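Local coordinates for carbohydrate kinase, FGGY (Rhodospirillum rubrum, PDB 3IFR), which probably phosphorylates D-xylulose at the expense of ATP, as a sugar kinase of the FGGY family, at residues Arg7-Thr17 and Ala441-Leu453; Cys81-Asp93 and Val98-Cys110. All coordinates share one frame; numbering follows the deposited sequence.

Interaction 1 (Arg7-Thr17 and Ala441-Leu453)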
loop_
_atom_site.group_PDB
_atom_site.type_symbol
_atom_site.label_atom_id
_atom_site.label_comp_id
_atom_site.label_asym_id
_atom_site.label_seq_id
_atom_site.Cartn_x
_atom_site.Cartn_y
_atom_site.Cartn_z
ATOM N N ARG A 7 -22.019 18.296 -7.002
ATOM C CA ARG A 7 -21.821 17.820 -5.616
ATOM C C ARG A 7 -20.335 17.497 -5.305
ATOM O O ARG A 7 -19.675 16.745 -6.030
ATOM C CB ARG A 7 -22.779 16.655 -5.256
ATOM C CG ARG A 7 -22.472 15.944 -3.931
ATOM C CD ARG A 7 -23.630 15.035 -3.363
ATOM N NE ARG A 7 -23.656 13.659 -3.919
ATOM C CZ ARG A 7 -22.905 12.626 -3.490
ATOM N NH1 ARG A 7 -22.032 12.757 -2.479
ATOM N NH2 ARG A 7 -23.028 11.437 -4.074
ATOM N N GLN A 8 -19.834 18.069 -4.217
ATOM C CA GLN A 8 -18.411 18.209 -3.984
ATOM C C GLN A 8 -17.876 17.445 -2.773
ATOM O O GLN A 8 -18.558 17.276 -1.766
ATOM C CB GLN A 8 -18.101 19.691 -3.813
ATOM C CG GLN A 8 -17.833 20.432 -5.100
ATOM C CD GLN A 8 -17.124 21.718 -4.847
ATOM O OE1 GLN A 8 -16.897 22.094 -3.693
ATOM N NE2 GLN A 8 -16.764 22.405 -5.901
ATOM N N VAL A 9 -16.618 17.035 -2.863
ATOM C CA VAL A 9 -16.087 16.064 -1.925
ATOM C C VAL A 9 -14.563 16.217 -1.828
ATOM O O VAL A 9 -13.927 16.601 -2.795
ATOM C CB VAL A 9 -16.594 14.637 -2.363
ATOM C CG1 VAL A 9 -15.497 13.763 -2.932
ATOM C CG2 VAL A 9 -17.349 13.973 -1.260
ATOM N N ILE A 10 -13.973 15.956 -0.662
ATOM C CA ILE A 10 -12.516 16.109 -0.503
ATOM C C ILE A 10 -11.815 14.843 -0.039
ATOM O O ILE A 10 -12.275 14.187 0.888
ATOM C CB ILE A 10 -12.175 17.199 0.526
ATOM C CG1 ILE A 10 -12.494 18.599 -0.000
ATOM C CG2 ILE A 10 -10.701 17.128 0.995
ATOM C CD1 ILE A 10 -12.346 19.623 1.076
ATOM N N GLY A 11 -10.687 14.525 -0.664
ATOM C CA GLY A 11 -9.783 13.531 -0.106
ATOM C C GLY A 11 -8.461 14.153 0.330
ATOM O O GLY A 11 -7.880 15.007 -0.365
ATOM N N LEU A 12 -7.971 13.710 1.486
ATOM C CA LEU A 12 -6.730 14.174 2.046
ATOM C C LEU A 12 -5.825 12.942 2.266
ATOM O O LEU A 12 -6.254 11.935 2.823
ATOM C CB LEU A 12 -7.028 14.861 3.382
ATOM C CG LEU A 12 -5.832 15.254 4.279
ATOM C CD1 LEU A 12 -4.951 16.311 3.583
ATOM C CD2 LEU A 12 -6.280 15.768 5.626
ATOM N N ASP A 13 -4.570 13.025 1.848
ATOM C CA ASP A 13 -3.650 11.892 1.960
ATOM C C ASP A 13 -2.410 12.285 2.791
ATOM O O ASP A 13 -1.577 13.104 2.370
ATOM C CB ASP A 13 -3.278 11.386 0.558
ATOM C CG ASP A 13 -2.113 10.399 0.568
ATOM O OD1 ASP A 13 -1.846 9.783 1.613
ATOM O OD2 ASP A 13 -1.451 10.263 -0.492
ATOM N N ILE A 14 -2.331 11.715 3.989
ATOM C CA ILE A 14 -1.213 11.906 4.883
ATOM C C ILE A 14 -0.148 10.906 4.453
ATOM O O ILE A 14 -0.046 9.792 5.003
ATOM C CB ILE A 14 -1.588 11.669 6.358
ATOM C CG1 ILE A 14 -2.243 12.902 6.960
ATOM C CG2 ILE A 14 -0.349 11.561 7.177
ATOM C CD1 ILE A 14 -3.502 13.316 6.356
ATOM N N GLY A 15 0.637 11.306 3.455
ATOM C CA GLY A 15 1.583 10.414 2.815
ATOM C C GLY A 15 2.921 10.445 3.491
ATOM O O GLY A 15 3.158 11.253 4.384
ATOM N N THR A 16 3.813 9.590 3.044
ATOM C CA THR A 16 5.083 9.451 3.681
ATOM C C THR A 16 5.999 10.623 3.420
ATOM O O THR A 16 6.650 11.109 4.356
ATOM C CB THR A 16 5.792 8.176 3.239
ATOM O OG1 THR A 16 5.242 7.115 3.973
ATOM C CG2 THR A 16 7.295 8.220 3.650
ATOM N N THR A 17 6.125 11.040 2.167
ATOM C CA THR A 17 6.958 12.201 1.886
ATOM C C THR A 17 6.133 13.404 1.414
ATOM O O THR A 17 6.674 14.459 1.058
ATOM C CB THR A 17 8.059 11.895 0.866
ATOM O OG1 THR A 17 7.450 11.593 -0.382
ATOM C CG2 THR A 17 8.942 10.713 1.339
ATOM N N ALA A 441 -9.874 8.179 -1.434
ATOM C CA ALA A 441 -10.507 8.804 -0.256
ATOM C C ALA A 441 -11.680 9.740 -0.581
ATOM O O ALA A 441 -12.719 9.643 0.059
ATOM C CB ALA A 441 -9.464 9.487 0.674
ATOM N N ALA A 442 -11.540 10.619 -1.573
ATOM C CA ALA A 442 -12.690 11.415 -2.000
ATOM C C ALA A 442 -13.861 10.472 -2.293
ATOM O O ALA A 442 -15.001 10.772 -1.957
ATOM C CB ALA A 442 -12.374 12.217 -3.218
ATOM N N TRP A 443 -13.566 9.325 -2.911
ATOM C CA TRP A 443 -14.634 8.432 -3.328
ATOM C C TRP A 443 -15.444 7.895 -2.163
ATOM O O TRP A 443 -16.644 7.646 -2.286
ATOM C CB TRP A 443 -14.124 7.288 -4.221
ATOM C CG TRP A 443 -15.169 6.915 -5.187
ATOM C CD1 TRP A 443 -15.900 5.738 -5.241
ATOM C CD2 TRP A 443 -15.698 7.758 -6.211
ATOM N NE1 TRP A 443 -16.832 5.802 -6.265
ATOM C CE2 TRP A 443 -16.724 7.028 -6.874
ATOM C CE3 TRP A 443 -15.399 9.051 -6.647
ATOM C CZ2 TRP A 443 -17.428 7.559 -7.943
ATOM C CZ3 TRP A 443 -16.104 9.575 -7.709
ATOM C CH2 TRP A 443 -17.103 8.823 -8.353
ATOM N N VAL A 444 -14.804 7.699 -1.028
ATOM C CA VAL A 444 -15.531 7.196 0.107
ATOM C C VAL A 444 -16.586 8.190 0.539
ATOM O O VAL A 444 -17.701 7.822 0.947
ATOM C CB VAL A 444 -14.613 6.894 1.272
ATOM C CG1 VAL A 444 -15.416 6.654 2.495
ATOM C CG2 VAL A 444 -13.716 5.714 0.947
ATOM N N ALA A 445 -16.238 9.457 0.464
ATOM C CA ALA A 445 -17.141 10.483 0.922
ATOM C C ALA A 445 -18.158 10.730 -0.176
ATOM O O ALA A 445 -19.270 11.180 0.089
ATOM C CB ALA A 445 -16.385 11.753 1.257
ATOM N N ALA A 446 -17.764 10.445 -1.411
ATOM C CA ALA A 446 -18.660 10.648 -2.551
ATOM C C ALA A 446 -19.871 9.703 -2.417
ATOM O O ALA A 446 -21.018 10.111 -2.551
ATOM C CB ALA A 446 -17.930 10.380 -3.830
ATOM N N ILE A 447 -19.585 8.442 -2.133
ATOM C CA ILE A 447 -20.605 7.448 -2.031
ATOM C C ILE A 447 -21.409 7.635 -0.753
ATOM O O ILE A 447 -22.518 7.177 -0.655
ATOM C CB ILE A 447 -19.972 6.069 -2.135
ATOM C CG1 ILE A 447 -19.741 5.790 -3.619
ATOM C CG2 ILE A 447 -20.861 4.995 -1.523
ATOM C CD1 ILE A 447 -18.624 4.854 -3.841
ATOM N N GLY A 448 -20.859 8.344 0.228
ATOM C CA GLY A 448 -21.611 8.576 1.443
ATOM C C GLY A 448 -22.591 9.740 1.332
ATOM O O GLY A 448 -23.563 9.806 2.081
ATOM N N GLY A 449 -22.338 10.674 0.427
ATOM C CA GLY A 449 -23.232 11.814 0.262
ATOM C C GLY A 449 -24.306 11.672 -0.828
ATOM O O GLY A 449 -24.872 12.661 -1.297
ATOM N N GLY A 450 -24.579 10.450 -1.258
ATOM C CA GLY A 450 -25.717 10.197 -2.119
ATOM C C GLY A 450 -25.572 8.800 -2.642
ATOM O O GLY A 450 -24.570 8.113 -2.338
ATOM N N ASP A 451 -26.554 8.375 -3.437
ATOM C CA ASP A 451 -26.549 7.042 -4.059
ATOM C C ASP A 451 -26.680 7.142 -5.576
ATOM O O ASP A 451 -27.018 6.172 -6.255
ATOM C CB ASP A 451 -27.662 6.197 -3.474
ATOM C CG ASP A 451 -28.601 7.018 -2.624
ATOM O OD1 ASP A 451 -29.145 8.025 -3.129
ATOM O OD2 ASP A 451 -28.756 6.684 -1.431
ATOM N N ASP A 452 -26.406 8.323 -6.108
ATOM C CA ASP A 452 -26.310 8.481 -7.550
ATOM C C ASP A 452 -25.041 7.794 -8.088
ATOM O O ASP A 452 -24.827 7.777 -9.283
ATOM C CB ASP A 452 -26.331 9.971 -7.932
ATOM C CG ASP A 452 -25.602 10.841 -6.925
ATOM O OD1 ASP A 452 -25.855 10.676 -5.733
ATOM O OD2 ASP A 452 -24.762 11.686 -7.302
ATOM N N LEU A 453 -24.220 7.237 -7.216
ATOM C CA LEU A 453 -22.974 6.660 -7.641
ATOM C C LEU A 453 -22.636 5.356 -7.026
ATOM O O LEU A 453 -22.914 5.132 -5.909
ATOM C CB LEU A 453 -21.838 7.616 -7.363
ATOM C CG LEU A 453 -21.975 8.936 -8.072
ATOM C CD1 LEU A 453 -21.415 9.980 -7.238
ATOM C CD2 LEU A 453 -21.288 8.842 -9.385
#

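Interaction 2 (Cys81-Asp93 and Val98-Cys110)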
loop_
_atom_site.group_PDB
_atom_site.type_symbol
_atom_site.label_atom_id
_atom_site.label_comp_id
_atom_site.label_asym_id
_atom_site.label_seq_id
_atom_site.Cartn_x
_atom_site.Cartn_y
_atom_site.Cartn_z
ATOM N N CYS A 81 -12.791 12.598 3.416
ATOM C CA CYS A 81 -12.194 11.361 3.945
ATOM C C CYS A 81 -10.667 11.519 4.011
ATOM O O CYS A 81 -10.021 12.064 3.084
ATOM C CB CYS A 81 -12.603 10.129 3.122
ATOM S SG CYS A 81 -11.810 8.553 3.625
ATOM N N VAL A 82 -10.087 11.066 5.111
ATOM C CA VAL A 82 -8.644 11.128 5.271
ATOM C C VAL A 82 -8.031 9.728 5.153
ATOM O O VAL A 82 -8.434 8.799 5.862
ATOM C CB VAL A 82 -8.278 11.712 6.647
ATOM C CG1 VAL A 82 -6.773 11.851 6.788
ATOM C CG2 VAL A 82 -8.945 13.080 6.862
ATOM N N THR A 83 -7.017 9.602 4.300
ATOM C CA THR A 83 -6.233 8.386 4.180
ATOM C C THR A 83 -4.745 8.761 4.490
ATOM O O THR A 83 -4.405 9.948 4.666
ATOM C CB THR A 83 -6.423 7.824 2.753
ATOM O OG1 THR A 83 -5.643 6.643 2.543
ATOM C CG2 THR A 83 -6.016 8.867 1.720
ATOM N N GLY A 84 -3.881 7.748 4.592
ATOM C CA GLY A 84 -2.465 7.953 4.773
ATOM C C GLY A 84 -1.747 6.626 4.973
ATOM O O GLY A 84 -2.358 5.560 4.955
HETATM N N MSE A 85 -0.437 6.679 5.198
HETATM C CA MSE A 85 0.329 5.445 5.390
HETATM C C MSE A 85 -0.067 4.706 6.693
HETATM O O MSE A 85 -0.546 5.315 7.643
HETATM C CB MSE A 85 1.825 5.743 5.298
HETATM C CG MSE A 85 2.511 6.078 6.624
HETATM SE SE MSE A 85 1.962 7.725 7.593
HETATM C CE MSE A 85 3.056 9.117 6.686
ATOM N N LEU A 86 0.113 3.395 6.721
ATOM C CA LEU A 86 -0.151 2.610 7.929
ATOM C C LEU A 86 0.727 1.342 7.922
ATOM O O LEU A 86 1.297 0.966 6.889
ATOM C CB LEU A 86 -1.650 2.201 8.011
ATOM C CG LEU A 86 -2.188 1.128 7.046
ATOM C CD1 LEU A 86 -3.596 0.643 7.429
ATOM C CD2 LEU A 86 -2.181 1.629 5.588
ATOM N N PRO A 87 0.861 0.699 9.083
ATOM C CA PRO A 87 0.412 1.270 10.361
ATOM C C PRO A 87 1.493 2.191 10.923
ATOM O O PRO A 87 2.629 1.749 11.138
ATOM C CB PRO A 87 0.272 0.053 11.263
ATOM C CG PRO A 87 0.484 -1.161 10.381
ATOM C CD PRO A 87 1.278 -0.701 9.209
ATOM N N ALA A 88 1.168 3.470 11.118
ATOM C CA ALA A 88 2.087 4.357 11.768
ATOM C C ALA A 88 1.751 4.168 13.238
ATOM O O ALA A 88 0.635 3.742 13.587
ATOM C CB ALA A 88 1.858 5.787 11.323
ATOM N N VAL A 89 2.721 4.425 14.101
ATOM C CA VAL A 89 2.494 4.358 15.532
ATOM C C VAL A 89 2.637 5.746 16.119
ATOM O O VAL A 89 3.737 6.307 16.153
ATOM C CB VAL A 89 3.502 3.421 16.214
ATOM C CG1 VAL A 89 3.386 3.507 17.738
ATOM C CG2 VAL A 89 3.316 1.969 15.721
ATOM N N VAL A 90 1.509 6.286 16.566
ATOM C CA VAL A 90 1.413 7.579 17.234
ATOM C C VAL A 90 0.969 7.342 18.673
ATOM O O VAL A 90 -0.037 6.628 18.880
ATOM C CB VAL A 90 0.332 8.452 16.529
ATOM C CG1 VAL A 90 0.187 9.806 17.232
ATOM C CG2 VAL A 90 0.713 8.665 15.097
ATOM N N LEU A 91 1.678 7.952 19.642
ATOM C CA LEU A 91 1.378 7.848 21.083
ATOM C C LEU A 91 0.851 9.155 21.711
ATOM O O LEU A 91 1.514 10.194 21.684
ATOM C CB LEU A 91 2.608 7.348 21.865
ATOM C CG LEU A 91 3.210 6.101 21.197
ATOM C CD1 LEU A 91 4.516 5.654 21.790
ATOM C CD2 LEU A 91 2.199 4.999 21.269
ATOM N N LEU A 92 -0.350 9.102 22.277
ATOM C CA LEU A 92 -0.867 10.250 23.013
ATOM C C LEU A 92 -0.961 9.963 24.506
ATOM O O LEU A 92 -1.296 8.854 24.943
ATOM C CB LEU A 92 -2.218 10.758 22.473
ATOM C CG LEU A 92 -2.327 10.967 20.961
ATOM C CD1 LEU A 92 -3.742 11.397 20.554
ATOM C CD2 LEU A 92 -1.249 11.962 20.461
ATOM N N ASP A 93 -0.654 10.990 25.292
ATOM C CA ASP A 93 -0.824 10.918 26.727
ATOM C C ASP A 93 -2.271 11.244 27.134
ATOM O O ASP A 93 -3.158 11.371 26.289
ATOM C CB ASP A 93 0.162 11.855 27.373
ATOM C CG ASP A 93 -0.205 13.316 27.202
ATOM O OD1 ASP A 93 0.584 14.116 27.714
ATOM O OD2 ASP A 93 -1.235 13.682 26.574
ATOM N N VAL A 98 1.139 14.505 21.900
ATOM C CA VAL A 98 2.089 13.557 21.319
ATOM C C VAL A 98 3.292 13.220 22.252
ATOM O O VAL A 98 4.025 14.085 22.682
ATOM C CB VAL A 98 2.570 14.088 19.936
ATOM C CG1 VAL A 98 3.646 13.175 19.301
ATOM C CG2 VAL A 98 1.404 14.232 19.038
ATOM N N LEU A 99 3.496 11.945 22.550
ATOM C CA LEU A 99 4.601 11.565 23.436
ATOM C C LEU A 99 5.974 11.594 22.751
ATOM O O LEU A 99 6.937 12.084 23.308
ATOM C CB LEU A 99 4.308 10.214 24.083
ATOM C CG LEU A 99 3.157 10.312 25.102
ATOM C CD1 LEU A 99 2.432 9.002 25.339
ATOM C CD2 LEU A 99 3.601 10.903 26.415
ATOM N N ARG A 100 6.074 11.110 21.527
ATOM C CA ARG A 100 7.373 11.037 20.870
ATOM C C ARG A 100 7.056 11.021 19.398
ATOM O O ARG A 100 5.906 10.903 19.019
ATOM C CB ARG A 100 8.071 9.722 21.216
ATOM C CG ARG A 100 7.367 8.527 20.559
ATOM C CD ARG A 100 8.022 7.152 20.811
ATOM N NE ARG A 100 9.479 7.149 20.752
ATOM C CZ ARG A 100 10.219 7.361 19.664
ATOM N NH1 ARG A 100 11.545 7.285 19.750
ATOM N NH2 ARG A 100 9.664 7.642 18.488
ATOM N N PRO A 101 8.077 11.144 18.557
ATOM C CA PRO A 101 7.795 11.168 17.120
ATOM C C PRO A 101 7.119 9.868 16.687
ATOM O O PRO A 101 7.322 8.825 17.326
ATOM C CB PRO A 101 9.183 11.304 16.496
ATOM C CG PRO A 101 10.020 11.972 17.603
ATOM C CD PRO A 101 9.489 11.424 18.882
ATOM N N SER A 102 6.287 9.953 15.649
ATOM C CA SER A 102 5.640 8.791 15.073
ATOM C C SER A 102 6.671 7.846 14.480
ATOM O O SER A 102 7.575 8.278 13.756
ATOM C CB SER A 102 4.671 9.219 13.975
ATOM O OG SER A 102 4.318 8.134 13.135
ATOM N N ILE A 103 6.499 6.560 14.760
ATOM C CA ILE A 103 7.317 5.513 14.141
ATOM C C ILE A 103 6.556 4.979 12.921
ATOM O O ILE A 103 5.454 4.432 13.056
ATOM C CB ILE A 103 7.666 4.359 15.145
ATOM C CG1 ILE A 103 8.257 4.933 16.451
ATOM C CG2 ILE A 103 8.632 3.392 14.519
ATOM C CD1 ILE A 103 8.375 3.921 17.643
ATOM N N GLN A 104 7.153 5.166 11.735
ATOM C CA GLN A 104 6.584 4.748 10.446
ATOM C C GLN A 104 6.596 3.215 10.178
ATOM O O GLN A 104 7.294 2.475 10.866
ATOM C CB GLN A 104 7.316 5.487 9.334
ATOM C CG GLN A 104 7.371 6.951 9.617
ATOM C CD GLN A 104 5.960 7.564 9.770
ATOM O OE1 GLN A 104 5.618 8.084 10.808
ATOM N NE2 GLN A 104 5.158 7.475 8.738
ATOM N N GLN A 105 5.849 2.732 9.181
ATOM C CA GLN A 105 5.905 1.292 8.890
ATOM C C GLN A 105 7.200 0.810 8.249
ATOM O O GLN A 105 7.600 -0.316 8.415
ATOM C CB GLN A 105 4.694 0.773 8.099
ATOM C CG GLN A 105 3.947 1.784 7.294
ATOM C CD GLN A 105 4.842 2.617 6.430
ATOM O OE1 GLN A 105 5.477 2.104 5.505
ATOM N NE2 GLN A 105 4.876 3.929 6.696
ATOM N N SER A 106 7.896 1.654 7.532
ATOM C CA SER A 106 9.217 1.227 7.084
ATOM C C SER A 106 10.259 1.149 8.215
ATOM O O SER A 106 11.390 0.778 7.963
ATOM C CB SER A 106 9.708 2.176 6.024
ATOM O OG SER A 106 9.598 3.503 6.512
ATOM N N ASP A 107 9.909 1.516 9.452
ATOM C CA ASP A 107 10.912 1.526 10.526
ATOM C C ASP A 107 11.429 0.113 10.804
ATOM O O ASP A 107 10.659 -0.848 10.723
ATOM C CB ASP A 107 10.348 2.154 11.797
ATOM C CG ASP A 107 11.396 2.289 12.923
ATOM O OD1 ASP A 107 11.975 3.383 13.062
ATOM O OD2 ASP A 107 11.639 1.302 13.654
ATOM N N GLY A 108 12.718 -0.009 11.134
ATOM C CA GLY A 108 13.356 -1.299 11.348
ATOM C C GLY A 108 13.954 -1.522 12.729
ATOM O O GLY A 108 14.801 -2.388 12.905
ATOM N N ARG A 109 13.491 -0.799 13.739
ATOM C CA ARG A 109 14.180 -0.868 15.020
ATOM C C ARG A 109 13.811 -2.047 15.895
ATOM O O ARG A 109 14.501 -2.307 16.863
ATOM C CB ARG A 109 14.008 0.431 15.838
ATOM C CG ARG A 109 12.780 0.441 16.720
ATOM C CD ARG A 109 12.540 1.795 17.320
ATOM N NE ARG A 109 12.343 2.791 16.280
ATOM C CZ ARG A 109 12.163 4.087 16.506
ATOM N NH1 ARG A 109 12.197 4.544 17.753
ATOM N NH2 ARG A 109 11.966 4.919 15.489
ATOM N N CYS A 110 12.732 -2.760 15.588
ATOM C CA CYS A 110 12.250 -3.728 16.567
ATOM C C CYS A 110 12.357 -5.245 16.229
ATOM O O CYS A 110 11.446 -6.037 16.490
ATOM C CB CYS A 110 10.856 -3.326 17.046
ATOM S SG CYS A 110 9.585 -3.399 15.827
HETATM O O HOH W 1 5.446 6.883 18.255
HETATM O O HOH W 2 3.931 9.198 18.549
#

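Interaction 1 (Arg7-Thr17 and Ala441-Leu453)
Arg-7 reaches across to the C-terminal end of helix 437-448, where NH1 and NH2 both grip the carbonyl oxygen of Ala-446. The grip is end-on: each nitrogen lies 2.8 Å from Ala-446 O, and that oxygen sits almost exactly in the guanidinium plane. NH1 meets a lone pair in the carbonyl plane, whereas NH2 comes in tilted from it. A bend in the arginine chain (chi3 85°) turns the flat group so that one face lies against the Gly-449 backbone, with Gly-449 O 2.9 Å from Arg-7 CZ and poorly angled for a bond from NE or NH1. A CB on Gly-449 would fall 2.5 Å from NH1, so the glycine leaves the guanidinium its place. At the edge, NH2 makes a weak, long salt bridge of 3.4 Å to Asp-452 OD1. Positive charge beside a helix C-terminus is likely to be electrostatically welcome.

Further along, Val-9 fits into the helix with both methyls: CG1 is 3.5 Å from Ala-442 CB, and CG2 is 3.5 Å from Ala-445 CB. Both pairs are tight, and chi1 of 109° is far from staggered. Gly-11 then lets the backbones close in, its CA 3.7 Å from Ala-442 N. The axes of strand 8-14 and helix segment 441-448 approach to 6.3 Å and run roughly antiparallel, at 148°.

Strand 8-14 is flanked by strands 18-25 and 77-84 in the mixed sheet of this actin-like ATPase domain; helix 437-448 packs on one side, while Ile-10 and Leu-12 point away from it and touch helix 52-70.

Interaction 2 (Cys81-Asp93 and Val98-Cys110)
Val-89 and Ile-103 form an antiparallel hydrogen-bonded pair, Val-89 N to Ile-103 O at 2.9 Å and Ile-103 N to Val-89 O at 3.1 Å, and a separate bridge joins Leu-92 to Val-98. This is an interrupted antiparallel pairing within the FGGY N-terminal domain: its register shifts by two residues, and two waters fill the break, one linking Val-89 O to Pro-101 O, the other Leu-91 N to Arg-100 O. Beyond it, Leu-99 N donates nearly straight (166°) to Leu-91 O over 2.8 Å.

Leu-99 spreads its methyls over the neighbouring chain, CD1 3.9 Å from Leu-91 CB and CD2 against Asp-93 CB. Leu-91 and Arg-100 lie side by side, CD1 on CD, while the charged end of Arg-100 goes on to Glu-150 and Glu-49.

At the other end, selenomethionine Met-85 meets two amides. Gln-104 folds back at chi2 (-59°), bringing NE2 to 3.4 Å from Met-85 SE; its OE1 takes a 2.7 Å hydrogen bond from Ser-102 OG, which fixes the amide's rotation. The Gln-105 chain crosses that of Met-85 at about a right angle, NE2 lying 3.2 Å from Met-85 CG, and its CB packs on CD of the cis proline Pro-87. With an alanine in place of Gln-105, Met-85 would probably lose the amide lying across its CG and be freer to turn.

After the type I turn from Gln-104 to Asp-107, an Asx turn follows: Asp-107 OD2 accepts from Arg-109 N at 2.8 Å, with Arg-109 NE reaching the same oxygen from the opposite face of the carboxylate.

Interaction 2 is nested in the chain loop that interaction 1 closes, and although their centres are about 23 Å apart the two touch through one sheet. Strands 8-14 and 77-84 are neighbours there, probably hydrogen-bonded through Ile-14 N to Thr-83 O at 2.8 Å and Leu-12 O to Thr-83 N at 2.9 Å. Ala-441 O also packs on Cys-81 CB, 3.1 Å away, and Gly-15 O lies equally near Met-85 CE. A phosphate ion, probably from the crystallisation liquor, sits about 4 Å from the Pro-87 side chain. It may mark a pocket beside interaction 2, consistent with the interdomain substrate cleft of FGGY kinases; interaction 1 reaches out to the protein surface at Arg-7.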